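Fatty acid synthase 1, isoform A (Drosophila melanogaster, PDB 6FN6) probably makes long-chain saturated fatty acids de novo with NADPH, this chain being its modifying region of dehydratase, enoyl reductase and ketoreductase domains. Local coordinates at residues G645-T648 with Q649-V653; M1081-I1084 with C1085-R1088; W943-R947 with G948-I952; Y135-L138 with R139-Y143; K993-L996 with E997-K1001. One frame throughout, in Å; residues are numbered along the deposited sequence.

Contact 1 of 5, residues G645-T648 with Q649-V653; sequences GRDT and QGRRV
A chi1 of -172° swings the D647 carboxylate away from its own backbone N, and a fold at chi3 (-72°) brings the R651 guanidinium alongside it, across the end of a beta hairpin in the enoyl reductase part of the chain. They meet in a salt bridge of 2.8 Å between D647 OD2 and R651 NH2. The carboxylate and guanidinium planes stand 78° apart, and NH2 comes from above the carboxylate plane. From the opposite face the backbone N of Q649 reaches the same D647 OD2 at 3.0 Å, which ties the acid to the tip of the turn as well. E602 brings another negative charge near this oxygen, which R651 is likely to offset. D647 to G650 form a type I turn, closed by G650 N to D647 O at 2.9 Å; the positive phi of G650 suits glycine. Behind it, D647 N bonds to R651 O at 2.7 Å. R646 runs extended from CG to NE, and its NH2 reaches G650 O at 3.2 Å in the guanidinium plane, while NH1 is salt-bridged to E900. G645 and V653 make the hydrogen-bonded pair, R646 and R652 the non-hydrogen-bonded one. Strand 642-646 also pairs with strand 601-611, strand 652-656 pairs with strand 673-675, and M682 of helix 682-685 touches both R646 and R652.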
# COMPACT_ATOMS: atom_id res chain seq x y z
N GLY A 645 36.72 -21.34 1.51
CA GLY A 645 37.38 -22.63 1.58
C GLY A 645 38.38 -22.87 0.47
O GLY A 645 38.97 -21.92 -0.06
N ARG A 646 38.57 -24.13 0.11
CA ARG A 646 39.53 -24.51 -0.91
C ARG A 646 38.88 -25.20 -2.11
O ARG A 646 37.90 -25.92 -1.97
CB ARG A 646 40.61 -25.41 -0.32
CG ARG A 646 41.52 -24.69 0.66
CD ARG A 646 42.69 -25.56 1.09
NE ARG A 646 43.54 -24.87 2.06
CZ ARG A 646 44.47 -23.97 1.74
NH1 ARG A 646 45.19 -23.39 2.69
NH2 ARG A 646 44.68 -23.63 0.47
N ASP A 647 39.46 -24.95 -3.28
CA ASP A 647 38.96 -25.52 -4.53
C ASP A 647 39.35 -26.99 -4.62
O ASP A 647 40.11 -27.49 -3.79
CB ASP A 647 39.54 -24.74 -5.71
CG ASP A 647 38.93 -25.14 -7.04
OD1 ASP A 647 37.83 -24.64 -7.36
OD2 ASP A 647 39.55 -25.94 -7.76
N THR A 648 38.82 -27.69 -5.62
CA THR A 648 39.24 -29.06 -5.92
C THR A 648 40.76 -29.12 -6.12
O THR A 648 41.37 -30.17 -5.90
CB THR A 648 38.54 -29.59 -7.19
OG1 THR A 648 37.13 -29.71 -6.95
CG2 THR A 648 39.08 -30.96 -7.59
N GLN A 649 41.34 -28.01 -6.54
CA GLN A 649 42.77 -27.94 -6.81
C GLN A 649 43.49 -27.11 -5.74
O GLN A 649 44.56 -26.56 -5.98
CB GLN A 649 43.02 -27.36 -8.20
CG GLN A 649 44.39 -27.68 -8.77
CD GLN A 649 44.60 -27.12 -10.17
OE1 GLN A 649 45.13 -27.80 -11.05
NE2 GLN A 649 44.17 -25.88 -10.38
N GLY A 650 42.88 -27.02 -4.56
CA GLY A 650 43.49 -26.41 -3.40
C GLY A 650 43.62 -24.89 -3.46
O GLY A 650 44.32 -24.29 -2.64
N ARG A 651 42.94 -24.28 -4.42
CA ARG A 651 42.92 -22.83 -4.54
C ARG A 651 42.08 -22.18 -3.43
O ARG A 651 41.06 -22.73 -3.02
CB ARG A 651 42.39 -22.43 -5.92
CG ARG A 651 43.36 -22.73 -7.04
CD ARG A 651 42.75 -22.44 -8.40
NE ARG A 651 41.73 -23.44 -8.73
CZ ARG A 651 40.89 -23.35 -9.76
NH1 ARG A 651 40.92 -22.30 -10.57
NH2 ARG A 651 40.01 -24.32 -9.97
N ARG A 652 42.51 -21.01 -2.97
CA ARG A 652 41.77 -20.27 -1.95
C ARG A 652 40.58 -19.56 -2.58
O ARG A 652 40.75 -18.69 -3.43
CB ARG A 652 42.69 -19.27 -1.24
CG ARG A 652 43.45 -19.88 -0.07
CD ARG A 652 44.65 -19.04 0.38
NE ARG A 652 44.27 -17.72 0.87
CZ ARG A 652 44.43 -16.58 0.20
NH1 ARG A 652 44.96 -16.57 -1.02
NH2 ARG A 652 44.06 -15.43 0.76
N VAL A 653 39.38 -19.94 -2.16
CA VAL A 653 38.15 -19.49 -2.81
C VAL A 653 37.09 -19.10 -1.80
O VAL A 653 37.02 -19.65 -0.69
CB VAL A 653 37.61 -20.58 -3.76
CG1 VAL A 653 36.34 -20.12 -4.47
CG2 VAL A 653 38.66 -20.99 -4.77

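Contact 2 of 5, residues M1081-I1084 with C1085-R1088; sequences MERI and CEQR
The guanidinium of R1083 has Q1087 NE2 over one face, though not in close contact, while E1086 OE1 comes to it obliquely. Neither partner stacks flat: the amide plane is turned 62° and the carboxylate plane 59° from the guanidinium. E1086 and Q1087 follow R1083 by three and four residues, about one turn on along helix 1072-1090 of the Rossmann-type ketoreductase domain. A bend at chi2 (71°) carries the R1083 side chain along the helix toward the later residues. There NH1 makes a salt bridge of 2.9 Å with E1086 OE1, whose chain is extended beyond CG, and NH1 also comes to 3.0 Å from Q1087 OE1. With a leucine in place of R1083, the E1086 carboxylate would probably lose its charged mate. Beneath the side chains runs the ordinary helical ladder, in which Q1087 N meets R1083 O at 2.7 Å. The other sides of the helix face protein. I1084 packs on T1039 and D1043 of helix 1034-1049 and on L493, a residue of the pseudo-ketoreductase sequence, and E1082 bonds to Q1099 and to G498 of that same sequence, which places the helix where the two parts meet. R1088 leaves in another direction, to a salt bridge with D1043 and a cation-pi contact with F1056, while its backbone N bonds to I1084 O at 2.9 Å.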
# COMPACT_ATOMS: atom_id res chain seq x y z
N MET A 1081 11.84 -66.88 10.96
CA MET A 1081 12.56 -65.72 10.44
C MET A 1081 13.77 -65.38 11.30
O MET A 1081 14.81 -64.96 10.80
CB MET A 1081 11.63 -64.51 10.35
CG MET A 1081 10.61 -64.60 9.23
SD MET A 1081 9.61 -63.11 9.09
CE MET A 1081 8.52 -63.57 7.74
N GLU A 1082 13.61 -65.54 12.61
CA GLU A 1082 14.71 -65.33 13.55
C GLU A 1082 15.89 -66.23 13.21
O GLU A 1082 17.03 -65.77 13.13
CB GLU A 1082 14.25 -65.61 14.99
CG GLU A 1082 13.29 -64.58 15.56
CD GLU A 1082 12.67 -65.03 16.87
OE1 GLU A 1082 13.12 -66.05 17.42
OE2 GLU A 1082 11.72 -64.36 17.33
N ARG A 1083 15.60 -67.50 12.99
CA ARG A 1083 16.63 -68.49 12.71
C ARG A 1083 17.29 -68.21 11.36
O ARG A 1083 18.51 -68.31 11.22
CB ARG A 1083 16.04 -69.90 12.74
CG ARG A 1083 17.05 -71.01 12.93
CD ARG A 1083 17.59 -71.01 14.35
NE ARG A 1083 18.35 -72.22 14.67
CZ ARG A 1083 19.67 -72.31 14.66
NH1 ARG A 1083 20.43 -71.27 14.35
NH2 ARG A 1083 20.25 -73.46 14.98
N ILE A 1084 16.48 -67.89 10.36
CA ILE A 1084 16.99 -67.58 9.03
C ILE A 1084 18.05 -66.49 9.09
O ILE A 1084 19.11 -66.60 8.47
CB ILE A 1084 15.84 -67.17 8.09
CG1 ILE A 1084 14.94 -68.38 7.82
CG2 ILE A 1084 16.39 -66.60 6.78
CD1 ILE A 1084 13.68 -68.06 7.02
N CYS A 1085 17.78 -65.43 9.84
CA CYS A 1085 18.70 -64.30 9.93
C CYS A 1085 19.93 -64.67 10.74
O CYS A 1085 21.04 -64.24 10.42
CB CYS A 1085 17.99 -63.09 10.53
SG CYS A 1085 16.68 -62.44 9.45
N GLU A 1086 19.74 -65.45 11.80
CA GLU A 1086 20.86 -65.92 12.60
C GLU A 1086 21.77 -66.79 11.75
O GLU A 1086 22.99 -66.61 11.74
CB GLU A 1086 20.37 -66.71 13.82
CG GLU A 1086 21.49 -67.11 14.77
CD GLU A 1086 21.02 -68.01 15.90
OE1 GLU A 1086 20.01 -68.72 15.72
OE2 GLU A 1086 21.66 -68.00 16.97
N GLN A 1087 21.17 -67.72 11.03
CA GLN A 1087 21.92 -68.65 10.20
C GLN A 1087 22.69 -67.90 9.12
O GLN A 1087 23.85 -68.20 8.84
CB GLN A 1087 20.98 -69.68 9.57
CG GLN A 1087 20.47 -70.73 10.54
CD GLN A 1087 21.56 -71.67 11.04
OE1 GLN A 1087 22.27 -71.36 11.99
NE2 GLN A 1087 21.68 -72.82 10.39
N ARG A 1088 22.03 -66.91 8.52
CA ARG A 1088 22.65 -66.09 7.49
C ARG A 1088 23.94 -65.46 8.01
O ARG A 1088 24.98 -65.51 7.35
CB ARG A 1088 21.68 -65.02 7.00
CG ARG A 1088 20.66 -65.52 5.97
CD ARG A 1088 19.74 -64.39 5.50
NE ARG A 1088 20.48 -63.31 4.86
CZ ARG A 1088 20.78 -63.27 3.56
NH1 ARG A 1088 20.39 -64.24 2.74
NH2 ARG A 1088 21.47 -62.24 3.07

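Contact 3 of 5, residues W943-R947 with G948-I952; sequences WLVTR and GARYI
V945 and R950 cross at about a right angle, and the R950 guanidinium meets the end of helix 935-946 edge-on. R950 NH2 lies in the plane of the V945 carbonyl, on a lone pair of V945 O at 3.0 Å, with that oxygen also in the guanidinium plane. The same NH2 bonds to A949 O at 2.8 Å, this time from above the carbonyl plane. A bend at chi2 (-69°) brings the R950 chain back toward the helix. V945 O takes a second donor, G948 N, at 3.1 Å. With A949 N bonded to L944 O at 2.8 Å and phi of G948 at 112°, this is a Schellman motif, and L944 CB touches A949 CB at 3.8 Å on its apolar side. V945 CG2 then faces I952 CG1, at 4.4 Å, where strand 951-955 starts; helix and strand belong to a beta-alpha-beta unit of the ketoreductase Rossmann fold. R947 turns the other way, its guanidinium face lying over W943 CZ2 and its NH1 bonded to T919 O. The last-turn carbonyls of L944 and V945 thus find donors beyond the helix, and the positive charge of R950 probably suits the negative end of the helix dipole.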
# COMPACT_ATOMS: atom_id res chain seq x y z
N TRP A 943 10.76 -43.81 2.56
CA TRP A 943 11.92 -43.52 3.38
C TRP A 943 13.21 -43.88 2.65
O TRP A 943 14.19 -43.13 2.69
CB TRP A 943 11.83 -44.29 4.70
CG TRP A 943 12.90 -43.95 5.69
CD1 TRP A 943 12.86 -42.99 6.65
CD2 TRP A 943 14.18 -44.59 5.82
NE1 TRP A 943 14.03 -42.99 7.37
CE2 TRP A 943 14.85 -43.96 6.88
CE3 TRP A 943 14.81 -45.64 5.14
CZ2 TRP A 943 16.13 -44.34 7.28
CZ3 TRP A 943 16.08 -46.01 5.54
CH2 TRP A 943 16.73 -45.36 6.60
N LEU A 944 13.21 -45.02 1.97
CA LEU A 944 14.38 -45.47 1.22
C LEU A 944 14.69 -44.48 0.10
O LEU A 944 15.85 -44.22 -0.21
CB LEU A 944 14.15 -46.87 0.65
CG LEU A 944 13.98 -48.01 1.67
CD1 LEU A 944 13.41 -49.26 0.99
CD2 LEU A 944 15.30 -48.33 2.36
N VAL A 945 13.64 -43.93 -0.50
CA VAL A 945 13.79 -42.99 -1.59
C VAL A 945 14.43 -41.70 -1.08
O VAL A 945 15.30 -41.12 -1.74
CB VAL A 945 12.43 -42.71 -2.27
CG1 VAL A 945 12.52 -41.52 -3.22
CG2 VAL A 945 11.96 -43.95 -3.00
N THR A 946 14.00 -41.25 0.09
CA THR A 946 14.56 -40.05 0.69
C THR A 946 16.00 -40.29 1.15
O THR A 946 16.76 -39.34 1.34
CB THR A 946 13.73 -39.56 1.90
OG1 THR A 946 13.74 -40.56 2.93
CG2 THR A 946 12.30 -39.28 1.50
N ARG A 947 16.36 -41.56 1.33
CA ARG A 947 17.73 -41.90 1.71
C ARG A 947 18.59 -42.22 0.50
O ARG A 947 19.75 -42.61 0.64
CB ARG A 947 17.73 -43.08 2.68
CG ARG A 947 17.36 -42.73 4.12
CD ARG A 947 18.47 -41.97 4.81
NE ARG A 947 18.09 -41.51 6.15
CZ ARG A 947 18.52 -42.04 7.29
NH1 ARG A 947 19.37 -43.06 7.30
NH2 ARG A 947 18.10 -41.54 8.44
N GLY A 948 18.04 -42.05 -0.70
CA GLY A 948 18.81 -42.18 -1.92
C GLY A 948 18.50 -43.36 -2.82
O GLY A 948 19.12 -43.52 -3.87
N ALA A 949 17.56 -44.21 -2.42
CA ALA A 949 17.19 -45.35 -3.25
C ALA A 949 16.56 -44.84 -4.55
O ALA A 949 15.71 -43.95 -4.53
CB ALA A 949 16.23 -46.26 -2.51
N ARG A 950 16.98 -45.41 -5.67
CA ARG A 950 16.50 -44.97 -6.98
C ARG A 950 15.99 -46.13 -7.84
O ARG A 950 15.60 -45.94 -8.99
CB ARG A 950 17.61 -44.22 -7.71
CG ARG A 950 17.96 -42.87 -7.09
CD ARG A 950 16.83 -41.86 -7.26
NE ARG A 950 17.13 -40.58 -6.62
CZ ARG A 950 16.93 -40.31 -5.34
NH1 ARG A 950 17.24 -39.11 -4.86
NH2 ARG A 950 16.42 -41.23 -4.52
N TYR A 951 16.00 -47.33 -7.27
CA TYR A 951 15.45 -48.51 -7.93
C TYR A 951 14.65 -49.33 -6.92
O TYR A 951 15.21 -49.87 -5.97
CB TYR A 951 16.55 -49.36 -8.56
CG TYR A 951 17.31 -48.67 -9.66
CD1 TYR A 951 18.48 -47.96 -9.39
CD2 TYR A 951 16.87 -48.72 -10.98
CE1 TYR A 951 19.18 -47.33 -10.40
CE2 TYR A 951 17.57 -48.10 -11.99
CZ TYR A 951 18.72 -47.40 -11.70
OH TYR A 951 19.42 -46.78 -12.70
N ILE A 952 13.34 -49.39 -7.13
CA ILE A 952 12.44 -50.04 -6.18
C ILE A 952 11.68 -51.17 -6.86
O ILE A 952 11.13 -51.01 -7.95
CB ILE A 952 11.46 -49.02 -5.57
CG1 ILE A 952 12.22 -47.95 -4.77
CG2 ILE A 952 10.42 -49.72 -4.70
CD1 ILE A 952 12.94 -48.46 -3.54

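Contact 4 of 5, residues Y135-L138 with R139-Y143; sequences YKEL and RLRGY
A Schellman motif ends helix 131-141 of the dehydratase domain: Y143 N bonds back to L138 O at 3.2 Å and G142 N to R139 O. R141 N also reaches L138 O, at 2.9 Å and from the opposite face of the carbonyl plane to Y143 N, and G142 N adds only a weak bond to this oxygen; the positive phi of G142 (124°) turns the chain. Past the turn, L138 CB meets Y143 CB at 4.1 Å, the apolar side of the motif, and L138 O lies at the edge of the Y143 ring. Next to L138, E137 bends at chi2 (63°), and its carboxylate meets the extended side chain of R141, one turn on. R141 grips side-on, NE and NH2 each 2.9 Å from E137 OE2, which lies near the guanidinium plane; both come on the anti side of the carboxylate, whose plane is 86° from the guanidinium. In the predicted C-terminal hotdog fold this helix packs against helix 170-183, L138 and E137 touching L183 and Y143 touching I182. The predicted proton donor D175 is on that helix, about 7 Å from the Y135 side chain. E137 has outside partners too, R188 at OE1 and R971 at OE2, the latter from helix 963-974 of the ketoreductase. On the exposed side R139 lays one guanidinium face over Y135 O and K136 CA, its NH2 3.5 Å from the latter, while R139 N makes the helical bond to Y135 O at 3.0 Å.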
# COMPACT_ATOMS: atom_id res chain seq x y z
N TYR A 135 -8.12 -39.08 2.49
CA TYR A 135 -7.98 -38.68 3.89
C TYR A 135 -6.86 -39.43 4.59
O TYR A 135 -6.42 -39.04 5.67
CB TYR A 135 -9.32 -38.86 4.61
CG TYR A 135 -10.31 -37.80 4.20
CD1 TYR A 135 -10.23 -36.50 4.70
CD2 TYR A 135 -11.31 -38.07 3.28
CE1 TYR A 135 -11.12 -35.53 4.31
CE2 TYR A 135 -12.21 -37.10 2.88
CZ TYR A 135 -12.11 -35.83 3.40
OH TYR A 135 -13.00 -34.86 3.01
N LYS A 136 -6.39 -40.52 3.99
CA LYS A 136 -5.16 -41.14 4.45
C LYS A 136 -4.00 -40.18 4.15
O LYS A 136 -3.14 -39.94 4.99
CB LYS A 136 -4.92 -42.50 3.79
CG LYS A 136 -3.50 -43.01 3.96
CD LYS A 136 -3.36 -44.47 3.58
CE LYS A 136 -1.98 -44.98 3.97
NZ LYS A 136 -1.69 -46.33 3.42
N GLU A 137 -4.00 -39.65 2.93
CA GLU A 137 -3.00 -38.67 2.50
C GLU A 137 -2.98 -37.48 3.45
O GLU A 137 -1.93 -37.07 3.93
CB GLU A 137 -3.28 -38.22 1.06
CG GLU A 137 -2.52 -36.98 0.60
CD GLU A 137 -1.02 -37.20 0.58
OE1 GLU A 137 -0.58 -38.37 0.63
OE2 GLU A 137 -0.27 -36.20 0.52
N LEU A 138 -4.16 -36.92 3.70
CA LEU A 138 -4.29 -35.73 4.53
C LEU A 138 -3.86 -35.99 5.97
O LEU A 138 -3.22 -35.14 6.60
CB LEU A 138 -5.74 -35.22 4.50
CG LEU A 138 -6.25 -34.74 3.14
CD1 LEU A 138 -7.72 -34.40 3.22
CD2 LEU A 138 -5.46 -33.55 2.64
N ARG A 139 -4.22 -37.15 6.51
CA ARG A 139 -3.83 -37.53 7.87
C ARG A 139 -2.33 -37.40 8.07
O ARG A 139 -1.87 -36.89 9.09
CB ARG A 139 -4.26 -38.97 8.18
CG ARG A 139 -5.65 -39.09 8.81
CD ARG A 139 -5.82 -40.41 9.54
NE ARG A 139 -5.58 -41.56 8.67
CZ ARG A 139 -6.50 -42.12 7.88
NH1 ARG A 139 -7.73 -41.64 7.83
NH2 ARG A 139 -6.17 -43.17 7.13
N LEU A 140 -1.56 -37.87 7.10
CA LEU A 140 -0.11 -37.83 7.19
C LEU A 140 0.40 -36.40 7.25
O LEU A 140 1.49 -36.14 7.77
CB LEU A 140 0.53 -38.56 6.01
CG LEU A 140 0.87 -40.03 6.24
CD1 LEU A 140 -0.38 -40.84 6.57
CD2 LEU A 140 1.57 -40.59 5.02
N ARG A 141 -0.38 -35.47 6.71
CA ARG A 141 0.02 -34.07 6.69
C ARG A 141 -0.34 -33.33 7.97
O ARG A 141 0.20 -32.27 8.25
CB ARG A 141 -0.62 -33.36 5.50
CG ARG A 141 -0.27 -33.97 4.15
CD ARG A 141 -0.54 -32.97 3.04
NE ARG A 141 -0.65 -33.60 1.73
CZ ARG A 141 -0.74 -32.93 0.58
NH1 ARG A 141 -0.71 -31.60 0.59
NH2 ARG A 141 -0.85 -33.58 -0.56
N GLY A 142 -1.24 -33.90 8.76
CA GLY A 142 -1.65 -33.29 10.02
C GLY A 142 -3.15 -33.06 10.15
O GLY A 142 -3.65 -32.82 11.25
N TYR A 143 -3.87 -33.12 9.03
CA TYR A 143 -5.31 -32.94 9.05
C TYR A 143 -6.02 -34.17 9.60
O TYR A 143 -5.91 -35.26 9.03
CB TYR A 143 -5.84 -32.64 7.64
CG TYR A 143 -5.16 -31.50 6.93
CD1 TYR A 143 -5.60 -30.19 7.09
CD2 TYR A 143 -4.09 -31.73 6.08
CE1 TYR A 143 -4.98 -29.15 6.44
CE2 TYR A 143 -3.46 -30.69 5.43
CZ TYR A 143 -3.91 -29.40 5.60
OH TYR A 143 -3.28 -28.37 4.95

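Contact 5 of 5, residues K993-L996 with E997-K1001; sequences KKLL and ENSNK
L995 O is gripped twice by S999, by OG at 2.8 Å and by the backbone N at 2.9 Å, the two coming from opposite faces of the carbonyl plane. The hydroxyl gets there because chi1 of S999 (-63°) sets OG beside its own backbone N, facing back along the helix, and this bond satisfies the buried hydroxyl. A second i to i+4 pair lies on another side: K993 stays extended to CE, then turns at chi4 (-68°), and its NZ makes a salt bridge of 2.9 Å with E997 OE2, on the syn side of the carboxylate and 28° out of its plane. With alanine in place of E997, the K993 ammonium would probably lose its mate and be free to swing. Helix 989-1002 flanks the Rossmann-type sheet of the ketoreductase domain and is amphipathic: L995 rests on V953 and T955 of strand 951-955, and L996 on L1042 and F1045 of helix 1034-1049. On the outer side the extended K994 chain crosses N998 at a slant, CG 3.4 Å from N998 OD1. N1000 N bonds to L996 O at 3.0 Å, while N1000 OD1 holds V1005 N, where the next strand begins.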
# COMPACT_ATOMS: atom_id res chain seq x y z
N LYS A 993 13.56 -67.22 -7.09
CA LYS A 993 14.75 -67.17 -7.92
C LYS A 993 14.59 -66.17 -9.06
O LYS A 993 15.51 -65.42 -9.38
CB LYS A 993 15.07 -68.56 -8.48
CG LYS A 993 16.35 -68.62 -9.28
CD LYS A 993 16.76 -70.05 -9.58
CE LYS A 993 17.95 -70.10 -10.52
NZ LYS A 993 17.61 -69.62 -11.88
N LYS A 994 13.41 -66.17 -9.68
CA LYS A 994 13.15 -65.29 -10.81
C LYS A 994 13.13 -63.82 -10.37
O LYS A 994 13.74 -62.97 -11.01
CB LYS A 994 11.82 -65.64 -11.48
CG LYS A 994 11.63 -64.97 -12.83
CD LYS A 994 10.18 -65.01 -13.29
CE LYS A 994 9.99 -64.19 -14.56
NZ LYS A 994 8.56 -64.00 -14.90
N LEU A 995 12.42 -63.55 -9.28
CA LEU A 995 12.34 -62.19 -8.74
C LEU A 995 13.74 -61.62 -8.55
O LEU A 995 14.03 -60.50 -9.00
CB LEU A 995 11.59 -62.19 -7.40
CG LEU A 995 11.54 -60.87 -6.62
CD1 LEU A 995 10.62 -59.89 -7.32
CD2 LEU A 995 11.08 -61.11 -5.18
N LEU A 996 14.62 -62.39 -7.92
CA LEU A 996 15.96 -61.92 -7.60
C LEU A 996 16.81 -61.71 -8.84
O LEU A 996 17.62 -60.79 -8.90
CB LEU A 996 16.65 -62.91 -6.66
CG LEU A 996 16.01 -63.09 -5.28
CD1 LEU A 996 16.65 -64.25 -4.53
CD2 LEU A 996 16.12 -61.81 -4.46
N GLU A 997 16.63 -62.56 -9.85
CA GLU A 997 17.43 -62.45 -11.06
C GLU A 997 16.99 -61.29 -11.94
O GLU A 997 17.82 -60.61 -12.53
CB GLU A 997 17.38 -63.76 -11.85
CG GLU A 997 18.39 -64.80 -11.37
CD GLU A 997 18.17 -66.16 -11.99
OE1 GLU A 997 17.18 -66.33 -12.73
OE2 GLU A 997 19.00 -67.07 -11.74
N ASN A 998 15.69 -61.05 -12.02
CA ASN A 998 15.19 -59.90 -12.76
C ASN A 998 15.62 -58.62 -12.06
O ASN A 998 16.19 -57.72 -12.68
CB ASN A 998 13.67 -59.94 -12.91
CG ASN A 998 13.19 -61.02 -13.86
OD1 ASN A 998 12.26 -61.76 -13.56
ND2 ASN A 998 13.82 -61.10 -15.03
N SER A 999 15.38 -58.56 -10.75
CA SER A 999 15.70 -57.38 -9.97
C SER A 999 17.17 -57.03 -10.09
O SER A 999 17.54 -55.86 -10.17
CB SER A 999 15.32 -57.60 -8.50
OG SER A 999 13.93 -57.81 -8.36
N ASN A 1000 18.02 -58.05 -10.09
CA ASN A 1000 19.46 -57.85 -10.13
C ASN A 1000 19.86 -57.27 -11.48
O ASN A 1000 20.78 -56.46 -11.57
CB ASN A 1000 20.20 -59.17 -9.87
CG ASN A 1000 21.50 -58.96 -9.11
OD1 ASN A 1000 21.58 -58.13 -8.21
ND2 ASN A 1000 22.53 -59.71 -9.48
N LYS A 1001 19.19 -57.70 -12.54
CA LYS A 1001 19.49 -57.22 -13.89
C LYS A 1001 19.05 -55.77 -14.08
O LYS A 1001 19.66 -55.03 -14.85
CB LYS A 1001 18.81 -58.11 -14.94
CG LYS A 1001 19.39 -59.51 -15.05
CD LYS A 1001 20.84 -59.51 -15.52
CE LYS A 1001 21.42 -60.92 -15.57
NZ LYS A 1001 20.84 -61.75 -16.66

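Contacts 2, 3 and 5 all lie in the ketoreductase domain. Contact 5 is nearest to both others: its closest atoms are about 7 Å from contact 3 and about 8 Å from contact 2, and L995 packs on strand 951-955, which begins in contact 3. Helix 1034-1049 touches both I1084 of contact 2 and L996 of contact 5. Contact 4 is in the dehydratase, its centre about 22 Å from that of contact 3, and is the one near predicted catalytic residues, Y143 being about 7 Å from H24 between side chains. Contact 1, in the enoyl reductase part, stands apart, at least about 22 Å from every other contact between nearest atoms.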